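Long-range contacts in thermostable carboxypeptidase 1 (Pyrococcus furiosus, PDB 1KA2), which removes amino acids one after another from the C-terminus of peptides with broad specificity, as a homodimeric metallocarboxypeptidase that binds one cobalt ion per subunit: residues L30-E35 and F240-G245; V249-R254 and L265-E270; A274-Q279 and G296-Q301. All coordinates share one frame; numbering follows the deposited sequence.

Interaction 1: residues L30-E35 and F240-G245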
loop_
_atom_site.group_PDB
_atom_site.type_symbol
_atom_site.label_atom_id
_atom_site.label_comp_id
_atom_site.label_asym_id
_atom_site.label_seq_id
_atom_site.Cartn_x
_atom_site.Cartn_y
_atom_site.Cartn_z
ATOM N N LEU A 30 -1.876 3.306 3.062
ATOM C CA LEU A 30 -0.735 3.514 3.951
ATOM C C LEU A 30 -0.908 2.789 5.276
ATOM O O LEU A 30 -0.014 2.069 5.720
ATOM C CB LEU A 30 -0.550 5.013 4.203
ATOM C CG LEU A 30 0.534 5.730 3.401
ATOM C CD1 LEU A 30 0.708 5.089 2.056
ATOM C CD2 LEU A 30 0.181 7.209 3.279
ATOM N N GLY A 31 -2.065 2.988 5.909
ATOM C CA GLY A 31 -2.341 2.349 7.184
ATOM C C GLY A 31 -2.404 0.847 7.067
ATOM O O GLY A 31 -1.819 0.123 7.877
ATOM N N TRP A 32 -3.111 0.361 6.055
ATOM C CA TRP A 32 -3.211 -1.075 5.850
ATOM C C TRP A 32 -1.822 -1.671 5.667
ATOM O O TRP A 32 -1.456 -2.656 6.313
ATOM C CB TRP A 32 -4.064 -1.375 4.601
ATOM C CG TRP A 32 -4.164 -2.834 4.250
ATOM C CD1 TRP A 32 -5.007 -3.754 4.798
ATOM C CD2 TRP A 32 -3.370 -3.540 3.284
ATOM N NE1 TRP A 32 -4.788 -4.991 4.239
ATOM C CE2 TRP A 32 -3.788 -4.886 3.304
ATOM C CE3 TRP A 32 -2.341 -3.160 2.403
ATOM C CZ2 TRP A 32 -3.215 -5.866 2.476
ATOM C CZ3 TRP A 32 -1.768 -4.132 1.578
ATOM C CH2 TRP A 32 -2.207 -5.470 1.620
ATOM N N ASP A 33 -1.040 -1.069 4.775
ATOM C CA ASP A 33 0.295 -1.585 4.493
ATOM C C ASP A 33 1.176 -1.526 5.736
ATOM O O ASP A 33 1.957 -2.441 6.002
ATOM C CB ASP A 33 0.938 -0.805 3.333
ATOM C CG ASP A 33 2.376 -1.202 3.104
ATOM O OD1 ASP A 33 3.281 -0.504 3.612
ATOM O OD2 ASP A 33 2.591 -2.236 2.444
ATOM N N LEU A 34 1.044 -0.450 6.503
ATOM C CA LEU A 34 1.823 -0.328 7.723
ATOM C C LEU A 34 1.593 -1.561 8.606
ATOM O O LEU A 34 2.552 -2.139 9.115
ATOM C CB LEU A 34 1.454 0.972 8.451
ATOM C CG LEU A 34 1.651 1.172 9.965
ATOM C CD1 LEU A 34 2.786 0.364 10.518
ATOM C CD2 LEU A 34 1.873 2.654 10.212
ATOM N N GLU A 35 0.333 -1.977 8.754
ATOM C CA GLU A 35 -0.026 -3.137 9.580
ATOM C C GLU A 35 0.308 -4.499 8.980
ATOM O O GLU A 35 0.709 -5.414 9.693
ATOM C CB GLU A 35 -1.535 -3.163 9.879
ATOM C CG GLU A 35 -2.091 -2.070 10.789
ATOM C CD GLU A 35 -1.440 -2.037 12.159
ATOM O OE1 GLU A 35 -1.210 -3.105 12.774
ATOM O OE2 GLU A 35 -1.173 -0.923 12.627
ATOM N N PHE A 240 -8.842 -5.965 11.456
ATOM C CA PHE A 240 -9.526 -4.738 11.078
ATOM C C PHE A 240 -10.024 -4.848 9.643
ATOM O O PHE A 240 -9.733 -5.816 8.943
ATOM C CB PHE A 240 -8.607 -3.511 11.238
ATOM C CG PHE A 240 -7.437 -3.488 10.287
ATOM C CD1 PHE A 240 -7.568 -2.951 9.012
ATOM C CD2 PHE A 240 -6.209 -4.008 10.669
ATOM C CE1 PHE A 240 -6.484 -2.934 8.130
ATOM C CE2 PHE A 240 -5.125 -3.998 9.794
ATOM C CZ PHE A 240 -5.264 -3.457 8.522
ATOM N N THR A 241 -10.792 -3.850 9.224
ATOM C CA THR A 241 -11.341 -3.802 7.881
ATOM C C THR A 241 -11.027 -2.434 7.300
ATOM O O THR A 241 -11.133 -1.427 7.997
ATOM C CB THR A 241 -12.884 -3.988 7.901
ATOM O OG1 THR A 241 -13.204 -5.321 8.303
ATOM C CG2 THR A 241 -13.489 -3.701 6.529
ATOM N N THR A 242 -10.613 -2.399 6.035
ATOM C CA THR A 242 -10.339 -1.132 5.364
ATOM C C THR A 242 -11.035 -1.101 4.032
ATOM O O THR A 242 -11.226 -2.129 3.396
ATOM C CB THR A 242 -8.878 -0.909 4.990
ATOM O OG1 THR A 242 -8.084 -2.031 5.393
ATOM C CG2 THR A 242 -8.393 0.395 5.570
ATOM N N GLU A 243 -11.366 0.100 3.595
ATOM C CA GLU A 243 -12.004 0.286 2.317
ATOM C C GLU A 243 -11.109 1.193 1.495
ATOM O O GLU A 243 -10.957 2.365 1.821
ATOM C CB GLU A 243 -13.358 0.962 2.483
ATOM C CG GLU A 243 -14.158 0.468 3.655
ATOM C CD GLU A 243 -13.868 1.219 4.943
ATOM O OE1 GLU A 243 -13.778 2.461 4.895
ATOM O OE2 GLU A 243 -13.754 0.568 6.006
ATOM N N PHE A 244 -10.484 0.645 0.459
ATOM C CA PHE A 244 -9.662 1.458 -0.427
ATOM C C PHE A 244 -10.673 2.009 -1.441
ATOM O O PHE A 244 -10.481 3.064 -2.043
ATOM C CB PHE A 244 -8.610 0.598 -1.144
ATOM C CG PHE A 244 -7.495 0.096 -0.251
ATOM C CD1 PHE A 244 -6.463 -0.669 -0.785
ATOM C CD2 PHE A 244 -7.488 0.360 1.120
ATOM C CE1 PHE A 244 -5.437 -1.170 0.024
ATOM C CE2 PHE A 244 -6.456 -0.141 1.947
ATOM C CZ PHE A 244 -5.434 -0.909 1.387
ATOM N N GLY A 245 -11.765 1.266 -1.609
ATOM C CA GLY A 245 -12.820 1.652 -2.528
ATOM C C GLY A 245 -13.975 0.665 -2.446
ATOM O O GLY A 245 -13.924 -0.306 -1.677
#

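Interaction 2: residues V249-R254 and L265-E270. With MG (magnesium ion), chain B.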
loop_
_atom_site.group_PDB
_atom_site.type_symbol
_atom_site.label_atom_id
_atom_site.label_comp_id
_atom_site.label_asym_id
_atom_site.label_seq_id
_atom_site.Cartn_x
_atom_site.Cartn_y
_atom_site.Cartn_z
ATOM N N VAL A 249 -11.975 -3.867 -0.862
ATOM C CA VAL A 249 -12.148 -3.843 0.589
ATOM C C VAL A 249 -11.344 -4.985 1.184
ATOM O O VAL A 249 -11.432 -6.125 0.724
ATOM C CB VAL A 249 -13.641 -3.981 0.971
ATOM C CG1 VAL A 249 -13.816 -3.883 2.490
ATOM C CG2 VAL A 249 -14.444 -2.897 0.272
ATOM N N ARG A 250 -10.567 -4.681 2.218
ATOM C CA ARG A 250 -9.699 -5.674 2.817
ATOM C C ARG A 250 -9.857 -5.872 4.318
ATOM O O ARG A 250 -10.096 -4.921 5.064
ATOM C CB ARG A 250 -8.257 -5.298 2.494
ATOM C CG ARG A 250 -8.067 -4.977 1.017
ATOM C CD ARG A 250 -6.613 -4.738 0.628
ATOM N NE ARG A 250 -6.522 -4.238 -0.739
ATOM C CZ ARG A 250 -5.388 -3.881 -1.335
ATOM N NH1 ARG A 250 -4.223 -3.961 -0.687
ATOM N NH2 ARG A 250 -5.419 -3.444 -2.589
ATOM N N ILE A 251 -9.730 -7.124 4.750
ATOM C CA ILE A 251 -9.831 -7.466 6.162
ATOM C C ILE A 251 -8.623 -8.302 6.557
ATOM O O ILE A 251 -7.963 -8.912 5.712
ATOM C CB ILE A 251 -11.115 -8.307 6.492
ATOM C CG1 ILE A 251 -10.981 -9.724 5.936
ATOM C CG2 ILE A 251 -12.363 -7.640 5.913
ATOM C CD1 ILE A 251 -12.126 -10.640 6.314
ATOM N N THR A 252 -8.325 -8.323 7.849
ATOM C CA THR A 252 -7.223 -9.122 8.346
ATOM C C THR A 252 -7.708 -9.857 9.585
ATOM O O THR A 252 -8.753 -9.533 10.149
ATOM C CB THR A 252 -6.010 -8.259 8.754
ATOM O OG1 THR A 252 -6.344 -7.479 9.907
ATOM C CG2 THR A 252 -5.618 -7.325 7.632
ATOM N N THR A 253 -6.961 -10.867 9.992
ATOM C CA THR A 253 -7.294 -11.604 11.196
ATOM C C THR A 253 -5.943 -11.919 11.766
ATOM O O THR A 253 -4.929 -11.413 11.283
ATOM C CB THR A 253 -8.028 -12.923 10.899
ATOM O OG1 THR A 253 -8.427 -13.531 12.139
ATOM C CG2 THR A 253 -7.119 -13.891 10.141
ATOM N N ARG A 254 -5.913 -12.735 12.801
ATOM C CA ARG A 254 -4.640 -13.125 13.360
ATOM C C ARG A 254 -4.804 -14.550 13.808
ATOM O O ARG A 254 -5.921 -15.003 14.054
ATOM C CB ARG A 254 -4.234 -12.242 14.541
ATOM C CG ARG A 254 -5.104 -12.367 15.755
ATOM C CD ARG A 254 -4.479 -11.609 16.901
ATOM N NE ARG A 254 -5.444 -11.379 17.968
ATOM C CZ ARG A 254 -5.635 -10.203 18.556
ATOM N NH1 ARG A 254 -4.926 -9.146 18.179
ATOM N NH2 ARG A 254 -6.538 -10.086 19.525
ATOM N N LEU A 265 -14.264 -16.299 14.535
ATOM C CA LEU A 265 -15.268 -15.260 14.765
ATOM C C LEU A 265 -14.746 -13.878 14.420
ATOM O O LEU A 265 -15.501 -13.004 13.999
ATOM C CB LEU A 265 -15.755 -15.304 16.212
ATOM C CG LEU A 265 -16.630 -16.531 16.495
ATOM C CD1 LEU A 265 -16.874 -16.664 17.984
ATOM C CD2 LEU A 265 -17.933 -16.416 15.731
ATOM N N SER A 266 -13.446 -13.688 14.606
ATOM C CA SER A 266 -12.809 -12.422 14.292
ATOM C C SER A 266 -12.874 -12.172 12.785
ATOM O O SER A 266 -13.137 -11.048 12.345
ATOM C CB SER A 266 -11.355 -12.451 14.752
ATOM O OG SER A 266 -10.657 -11.373 14.194
ATOM N N THR A 267 -12.627 -13.217 11.994
ATOM C CA THR A 267 -12.670 -13.084 10.538
ATOM C C THR A 267 -14.112 -12.768 10.104
ATOM O O THR A 267 -14.354 -11.891 9.258
ATOM C CB THR A 267 -12.188 -14.384 9.842
ATOM O OG1 THR A 267 -10.861 -14.710 10.288
ATOM C CG2 THR A 267 -12.151 -14.198 8.332
ATOM N N VAL A 268 -15.059 -13.483 10.709
ATOM C CA VAL A 268 -16.480 -13.306 10.427
ATOM C C VAL A 268 -16.876 -11.885 10.818
ATOM O O VAL A 268 -17.554 -11.181 10.060
ATOM C CB VAL A 268 -17.323 -14.325 11.220
ATOM C CG1 VAL A 268 -18.802 -14.188 10.865
ATOM C CG2 VAL A 268 -16.837 -15.725 10.926
ATOM N N HIS A 269 -16.438 -11.467 12.003
ATOM C CA HIS A 269 -16.716 -10.113 12.503
ATOM C C HIS A 269 -16.282 -9.116 11.432
ATOM O O HIS A 269 -17.084 -8.320 10.950
ATOM C CB HIS A 269 -15.927 -9.848 13.795
ATOM C CG HIS A 269 -16.148 -8.482 14.378
ATOM N ND1 HIS A 269 -17.201 -8.193 15.220
ATOM C CD2 HIS A 269 -15.436 -7.333 14.259
ATOM C CE1 HIS A 269 -17.124 -6.929 15.600
ATOM N NE2 HIS A 269 -16.062 -6.384 15.031
ATOM N N GLU A 270 -15.008 -9.166 11.045
ATOM C CA GLU A 270 -14.518 -8.248 10.027
ATOM C C GLU A 270 -15.263 -8.412 8.704
ATOM O O GLU A 270 -15.486 -7.439 7.999
ATOM C CB GLU A 270 -13.008 -8.420 9.815
ATOM C CG GLU A 270 -12.135 -8.086 11.049
ATOM C CD GLU A 270 -12.542 -6.793 11.772
ATOM O OE1 GLU A 270 -12.750 -5.751 11.110
ATOM O OE2 GLU A 270 -12.638 -6.829 13.013
HETATM MG MG MG B . -15.542 -4.183 14.497
HETATM O O HOH W 1 -13.447 -4.573 13.973
HETATM O O HOH W 2 -14.802 -2.163 14.736
HETATM O O HOH W 3 -15.021 -4.228 16.665
#

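Interaction 3: residues A274-Q279 and G296-Q301. With MG (magnesium ion), chain B.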
loop_
_atom_site.group_PDB
_atom_site.type_symbol
_atom_site.label_atom_id
_atom_site.label_comp_id
_atom_site.label_asym_id
_atom_site.label_seq_id
_atom_site.Cartn_x
_atom_site.Cartn_y
_atom_site.Cartn_z
ATOM N N ALA A 274 -16.838 -5.516 6.175
ATOM C CA ALA A 274 -16.502 -5.491 4.751
ATOM C C ALA A 274 -17.695 -5.563 3.801
ATOM O O ALA A 274 -17.807 -4.743 2.883
ATOM C CB ALA A 274 -15.514 -6.617 4.442
ATOM N N LEU A 275 -18.584 -6.535 4.017
ATOM C CA LEU A 275 -19.764 -6.708 3.161
ATOM C C LEU A 275 -20.466 -5.370 3.043
ATOM O O LEU A 275 -20.893 -4.956 1.962
ATOM C CB LEU A 275 -20.726 -7.746 3.758
ATOM C CG LEU A 275 -22.021 -7.989 2.962
ATOM C CD1 LEU A 275 -21.683 -8.697 1.658
ATOM C CD2 LEU A 275 -22.987 -8.833 3.764
ATOM N N TYR A 276 -20.564 -4.691 4.175
ATOM C CA TYR A 276 -21.187 -3.380 4.257
ATOM C C TYR A 276 -20.554 -2.401 3.255
ATOM O O TYR A 276 -21.242 -1.752 2.460
ATOM C CB TYR A 276 -21.025 -2.869 5.687
ATOM C CG TYR A 276 -21.732 -1.581 6.030
ATOM C CD1 TYR A 276 -22.423 -0.836 5.069
ATOM C CD2 TYR A 276 -21.735 -1.125 7.344
ATOM C CE1 TYR A 276 -23.108 0.339 5.428
ATOM C CE2 TYR A 276 -22.404 0.028 7.710
ATOM C CZ TYR A 276 -23.088 0.762 6.764
ATOM O OH TYR A 276 -23.734 1.915 7.181
ATOM N N GLU A 277 -19.237 -2.292 3.295
ATOM C CA GLU A 277 -18.543 -1.386 2.391
ATOM C C GLU A 277 -18.589 -1.922 0.964
ATOM O O GLU A 277 -18.648 -1.167 -0.005
ATOM C CB GLU A 277 -17.101 -1.212 2.853
ATOM C CG GLU A 277 -16.972 -0.458 4.157
ATOM C CD GLU A 277 -17.459 0.980 4.050
ATOM O OE1 GLU A 277 -17.357 1.564 2.945
ATOM O OE2 GLU A 277 -17.930 1.531 5.071
ATOM N N LEU A 278 -18.571 -3.242 0.860
ATOM C CA LEU A 278 -18.616 -3.938 -0.412
ATOM C C LEU A 278 -19.965 -3.726 -1.095
ATOM O O LEU A 278 -20.032 -3.553 -2.309
ATOM C CB LEU A 278 -18.385 -5.431 -0.167
ATOM C CG LEU A 278 -17.278 -6.151 -0.941
ATOM C CD1 LEU A 278 -16.094 -5.253 -1.114
ATOM C CD2 LEU A 278 -16.876 -7.427 -0.198
ATOM N N GLN A 279 -21.041 -3.729 -0.310
ATOM C CA GLN A 279 -22.376 -3.564 -0.873
ATOM C C GLN A 279 -22.843 -2.119 -0.902
ATOM O O GLN A 279 -24.001 -1.820 -0.636
ATOM C CB GLN A 279 -23.373 -4.443 -0.115
ATOM C CG GLN A 279 -22.978 -5.917 -0.164
ATOM C CD GLN A 279 -24.123 -6.867 0.128
ATOM O OE1 GLN A 279 -24.363 -7.803 -0.632
ATOM N NE2 GLN A 279 -24.823 -6.641 1.230
ATOM N N GLY A 296 -21.437 2.925 15.055
ATOM C CA GLY A 296 -22.509 2.087 15.570
ATOM C C GLY A 296 -23.208 1.218 14.538
ATOM O O GLY A 296 -23.466 0.043 14.768
ATOM N N ILE A 297 -23.520 1.789 13.387
ATOM C CA ILE A 297 -24.166 0.998 12.341
ATOM C C ILE A 297 -23.151 -0.038 11.842
ATOM O O ILE A 297 -23.514 -1.171 11.524
ATOM C CB ILE A 297 -24.642 1.879 11.153
ATOM C CG1 ILE A 297 -25.584 2.970 11.676
ATOM C CG2 ILE A 297 -25.367 1.016 10.106
ATOM C CD1 ILE A 297 -26.811 2.433 12.377
ATOM N N HIS A 298 -21.873 0.342 11.778
ATOM C CA HIS A 298 -20.858 -0.602 11.306
ATOM C C HIS A 298 -20.766 -1.793 12.247
ATOM O O HIS A 298 -20.704 -2.931 11.805
ATOM C CB HIS A 298 -19.487 0.068 11.167
ATOM C CG HIS A 298 -18.941 0.021 9.771
ATOM N ND1 HIS A 298 -18.503 -1.145 9.179
ATOM C CD2 HIS A 298 -18.785 0.995 8.841
ATOM C CE1 HIS A 298 -18.100 -0.887 7.946
ATOM N NE2 HIS A 298 -18.262 0.403 7.717
ATOM N N GLU A 299 -20.778 -1.539 13.548
ATOM C CA GLU A 299 -20.719 -2.630 14.510
ATOM C C GLU A 299 -22.012 -3.449 14.542
ATOM O O GLU A 299 -22.041 -4.545 15.095
ATOM C CB GLU A 299 -20.371 -2.088 15.898
ATOM C CG GLU A 299 -18.874 -1.802 16.045
ATOM C CD GLU A 299 -18.045 -3.066 16.186
ATOM O OE1 GLU A 299 -17.965 -3.647 17.276
ATOM O OE2 GLU A 299 -17.455 -3.528 15.208
ATOM N N SER A 300 -23.088 -2.929 13.963
ATOM C CA SER A 300 -24.316 -3.724 13.933
ATOM C C SER A 300 -24.132 -4.805 12.861
ATOM O O SER A 300 -24.723 -5.879 12.930
ATOM C CB SER A 300 -25.543 -2.856 13.597
ATOM O OG SER A 300 -25.537 -2.434 12.246
ATOM N N GLN A 301 -23.291 -4.516 11.872
ATOM C CA GLN A 301 -23.042 -5.461 10.790
ATOM C C GLN A 301 -22.028 -6.509 11.205
ATOM O O GLN A 301 -22.242 -7.705 10.991
ATOM C CB GLN A 301 -22.562 -4.714 9.548
ATOM C CG GLN A 301 -23.600 -3.744 9.040
ATOM C CD GLN A 301 -24.932 -4.428 8.785
ATOM O OE1 GLN A 301 -25.062 -5.238 7.867
ATOM N NE2 GLN A 301 -25.925 -4.118 9.613
HETATM MG MG MG B . -15.542 -4.183 14.497
HETATM O O HOH W 1 -13.447 -4.573 13.973
HETATM O O HOH W 2 -14.802 -2.163 14.736
HETATM O O HOH W 3 -15.021 -4.228 16.665
#

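Interaction 1: residues L30-E35 and F240-G245
W32, on the helical turn L30-E35, comes closest to the extended chain F240-G245 opposite T242, with the two CA atoms 7.1 Å apart. L30-E35 lies near the C-terminal end of helix 8-36; the partner is a short strand, 241-243, after which the chain turns a corner at F244, where F244 and G245 both face D248 in a classic beta bulge. No hydrogen bond joins the segments, so side chains alone make the contact. The indole of W32 stands with CG anti to the backbone N (chi1 177°), which carries it out between two phenylalanines. F244 presents its edge to one face of the indole in an offset edge-to-face pair, the planes 85° apart, and its CZ reaches W32 CB at 3.5 Å. F240 meets the indole differently, rim to rim, with F240 CE1 3.7 Å from W32 CD1 and neither ring over the face of the other. Between these two rings the hydroxyl of T242 approaches the same carbon, OG1 lying 3.6 Å from W32 CD1. One helical turn on, E35 lays its aliphatic stem against F240, its CB 3.7 Å from F240 CE2. R250 adds a cation-pi contact to W32, and W32 also packs on D33 of the second subunit, so the cluster reaches the dimer interface. The result is an aromatic cluster of W32, F240 and F244 that joins helix 8-36 to the edge strand of the small sheet; the side chain of F240, in the HPF motif, lies about 5 Å from that of E270, the predicted proton donor/acceptor of the metallopeptidase active site.

Interaction 2: residues V249-R254 and L265-E270
I251 and E270 meet in a buried strand-on-helix contact, in which the strand carrying the DXRXT motif lies along the helix of the HEXXH motif. Strand 249-253 and helix 265-270 run nearly antiparallel, at 162°, with their axes 7.9 Å apart. The I251 and E270 side chains lie alongside each other, pointing opposite ways, CB to CB at 3.8 Å; I251 CG2 is 3.8 Å from E270 O, while I251 CD1 reaches along the helix to T267 O at 3.9 Å. An alanine here, without CD1 and CG2, would probably open a gap beside T267 and beside the E270 carbonyl, leaving only the CB contact to E270. Further along, T253 OG1 lies 3.3 Å from T267 OG1, and both threonines are tied to T263, T253 to its hydroxyl and T267 to its carbonyl. E270, the predicted proton donor/acceptor, bends at chi2 (-44°) and turns its carboxylate from the strand toward the metal: OE2 accepts a 2.6 Å hydrogen bond from a magnesium-bound water, and OE1 is hydrogen-bonded to the hydroxyl of T241. H269 NE2 binds the magnesium directly, at 2.3 Å. Around this pair, helix 209-223 packs on T253 and T267, helix 295-309 flanks H269, and strands 231-235 and 241-243 border strand 248-253 on either side.

Interaction 3: residues A274-Q279 and G296-Q301
Y276 holds its CG anti to the backbone N (chi1 -174°), which sends the phenol across to helix 295-309 against one face of the H298 ring, while E277 bends at chi2 (-64°) and brings its carboxylate to the rim of that same imidazole. The short helical segments behind them, 274-278 and 296-301, approach to 9.8 Å between axes. H298 is thus met from two directions. Y276 CD2 lies over the centre of one imidazole face, 3.7 Å from H298 CE1, with the two rings inclined obliquely to each other. In the imidazole plane, H298 NE2 donates a nearly straight hydrogen bond of 2.9 Å to E277 OE2, received on the anti lone pair. Carboxylate and ring are almost coplanar, 10° apart, so the bond and the phenol together limit how far the imidazole can turn. The same E277 oxygen also accepts from G292 N, and H298 ND1 is hydrogen-bonded to H273, so that H298 and E277 form a second shell behind that metal ligand. The negative charge of E277 would probably polarise the imidazole. This is the ground plan of a HEXXH metallopeptidase: the two histidines come from helix 261-278, and the third protein ligand, E299, comes from the HES/GQ motif on helix 295-309. E299 OE2 binds the magnesium at 2.1 Å, and the same oxygen is hydrogen-bonded to S302 OG. Elsewhere the phenol meets the aliphatic parts of Q301 and I297. Q301 sets its CG 3.6 Å from Y276 CD2, with the amide plane steeply inclined to the ring, and I297 CG2 lies 3.5 Å from Y276 OH. That hydroxyl is hydrogen-bonded to V293 N, while H465 stacks on the phenol and is hydrogen-bonded to Q301 OE1.

Overall arrangement
Followed from the N terminus, the three contacts close in series, none enclosing or crossing another. Interaction 1 closes the longest loop, bringing helix 8-36 to strand 241-243 across a largely helical span of 204 residues. Interaction 2 opens directly afterwards and closes a short loop of ten residues, laying strand 248-253 on helix 261-278. Interaction 3 then spans sixteen residues to join the end of that helix to helix 295-309. Interactions 1 and 2 share the small sheet, whereas interactions 2 and 3 share helix 261-278 and the magnesium with its three waters. Together they link the N-terminal helix, the sheet and the two metal-binding helices around one active site.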